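Local coordinates for thiamine-binding periplasmic protein (Escherichia coli, PDB 2QRY), which binds thiamine, thiamine phosphate and thiamine diphosphate in the periplasm and serves the ThiBPQ ABC transporter in thiamine import, at residues Gln175-Asp180 and Phe239-Tyr244. Residues are numbered along the deposited sequence; the frame is centred on the assembly and turned at random.
Sequences QKVYGD and FSEGHY
Val177 sets both of its methyl groups against the side chain of Glu241, and the two side chains cross at roughly a right angle. CG2 of Val177 lies 4.0 Å from CB of Glu241 and equally near its CG, while CG1 reaches toward the carboxylate, 4.1 Å from OE2 of Glu241. With CG1 anti to the backbone N (chi1 176°), the branched valine gives two points of contact along the glutamate. Glutamate suits this place because its methylenes are nonpolar and its end is charged: CB and CG take the van der Waals contact, and a bend at chi2 (99°) turns the carboxylate to the start of helix 144-149, where OE1 accepts from Leu144 N and OE2 from Lys145 N. These backbone N-H groups would probably stabilise the negative charge.

One residue earlier, a methylene of Lys176 loosely meets the ring edge of Tyr244, CG 4.4 Å from CD2 of Tyr244. Lysine is long enough to pass the ring and hydrogen-bond through NZ to the backbone O of Glu307, with a cation-pi contact to Phe308; the buried tyrosine's OH hydrogen-bonds with Asn88 OD1 and Phe308 N.

Glu241 stands in a type I turn, Phe239 to Gly242; at Gly242 a side chain would press against the carbonyl O of Glu241, which calls for glycine. The contact, with Tyr244 about 12 Å from the bound thiamin phosphate, joins the C-terminal end of helix 165-178 to the turn leading into strand 243-252, with helix 144-149 beside Val177 and strand 121-133 against Tyr244.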
# COMPACT_ATOMS: atom_id res chain seq x y z
N GLN A 175 4.88 15.15 -5.58
CA GLN A 175 4.60 16.43 -4.94
C GLN A 175 5.77 16.86 -4.04
O GLN A 175 6.15 18.03 -4.00
CB GLN A 175 3.31 16.35 -4.12
CG GLN A 175 2.85 17.68 -3.58
CD GLN A 175 2.42 18.63 -4.68
OE1 GLN A 175 2.51 19.84 -4.52
NE2 GLN A 175 1.93 18.09 -5.79
N LYS A 176 6.33 15.90 -3.31
CA LYS A 176 7.46 16.16 -2.44
C LYS A 176 8.64 16.63 -3.29
O LYS A 176 9.33 17.60 -2.94
CB LYS A 176 7.87 14.89 -1.70
CG LYS A 176 7.01 14.52 -0.50
CD LYS A 176 7.24 15.48 0.65
CE LYS A 176 6.50 15.01 1.89
NZ LYS A 176 6.71 15.91 3.05
N VAL A 177 8.86 15.95 -4.40
CA VAL A 177 9.98 16.24 -5.28
C VAL A 177 9.86 17.49 -6.16
O VAL A 177 10.86 18.19 -6.37
CB VAL A 177 10.27 14.99 -6.16
CG1 VAL A 177 11.37 15.29 -7.17
CG2 VAL A 177 10.67 13.83 -5.27
N TYR A 178 8.66 17.80 -6.65
CA TYR A 178 8.50 18.97 -7.52
C TYR A 178 7.73 20.16 -6.96
O TYR A 178 7.82 21.26 -7.51
CB TYR A 178 7.87 18.57 -8.84
CG TYR A 178 8.80 17.80 -9.74
CD1 TYR A 178 8.92 16.42 -9.66
CD2 TYR A 178 9.59 18.48 -10.67
CE1 TYR A 178 9.80 15.72 -10.47
CE2 TYR A 178 10.48 17.79 -11.49
CZ TYR A 178 10.58 16.42 -11.39
OH TYR A 178 11.46 15.76 -12.21
N GLY A 179 6.97 19.96 -5.89
CA GLY A 179 6.21 21.06 -5.34
C GLY A 179 5.24 21.64 -6.36
O GLY A 179 4.54 20.90 -7.06
N ASP A 180 5.20 22.96 -6.47
CA ASP A 180 4.31 23.59 -7.42
C ASP A 180 4.62 23.27 -8.87
O ASP A 180 3.86 23.64 -9.76
CB ASP A 180 4.29 25.11 -7.22
CG ASP A 180 3.53 25.53 -5.97
OD1 ASP A 180 2.56 24.83 -5.61
OD2 ASP A 180 3.90 26.55 -5.36
N PHE A 239 16.13 5.82 -5.50
CA PHE A 239 16.29 7.21 -5.92
C PHE A 239 16.91 8.12 -4.85
O PHE A 239 16.63 7.99 -3.66
CB PHE A 239 14.95 7.79 -6.39
CG PHE A 239 14.42 7.16 -7.65
CD1 PHE A 239 15.26 6.39 -8.47
CD2 PHE A 239 13.10 7.35 -8.04
CE1 PHE A 239 14.78 5.82 -9.64
CE2 PHE A 239 12.61 6.78 -9.22
CZ PHE A 239 13.46 6.01 -10.02
N SER A 240 17.75 9.05 -5.31
CA SER A 240 18.45 9.97 -4.43
C SER A 240 17.57 10.96 -3.67
O SER A 240 17.99 11.50 -2.65
CB SER A 240 19.52 10.73 -5.23
OG SER A 240 18.96 11.47 -6.30
N GLU A 241 16.35 11.21 -4.14
CA GLU A 241 15.47 12.12 -3.42
C GLU A 241 14.94 11.43 -2.17
O GLU A 241 14.48 12.08 -1.23
CB GLU A 241 14.28 12.56 -4.29
CG GLU A 241 14.66 13.32 -5.55
CD GLU A 241 14.67 12.43 -6.78
OE1 GLU A 241 14.63 11.19 -6.61
OE2 GLU A 241 14.71 12.97 -7.90
N GLY A 242 15.02 10.10 -2.15
CA GLY A 242 14.50 9.35 -1.03
C GLY A 242 13.16 8.78 -1.45
O GLY A 242 12.67 9.09 -2.53
N HIS A 243 12.55 7.95 -0.60
CA HIS A 243 11.28 7.32 -0.92
C HIS A 243 10.15 7.60 0.07
O HIS A 243 10.38 7.83 1.26
CB HIS A 243 11.49 5.82 -1.07
CG HIS A 243 12.42 5.46 -2.19
ND1 HIS A 243 12.02 4.72 -3.28
CD2 HIS A 243 13.71 5.80 -2.42
CE1 HIS A 243 13.02 4.62 -4.13
NE2 HIS A 243 14.05 5.27 -3.64
N TYR A 244 8.92 7.59 -0.44
CA TYR A 244 7.74 7.85 0.36
C TYR A 244 7.34 6.63 1.17
O TYR A 244 7.29 5.52 0.65
CB TYR A 244 6.58 8.31 -0.53
CG TYR A 244 5.51 9.06 0.23
CD1 TYR A 244 4.64 8.39 1.10
CD2 TYR A 244 5.37 10.45 0.11
CE1 TYR A 244 3.66 9.08 1.83
CE2 TYR A 244 4.40 11.15 0.83
CZ TYR A 244 3.55 10.46 1.69
OH TYR A 244 2.58 11.14 2.39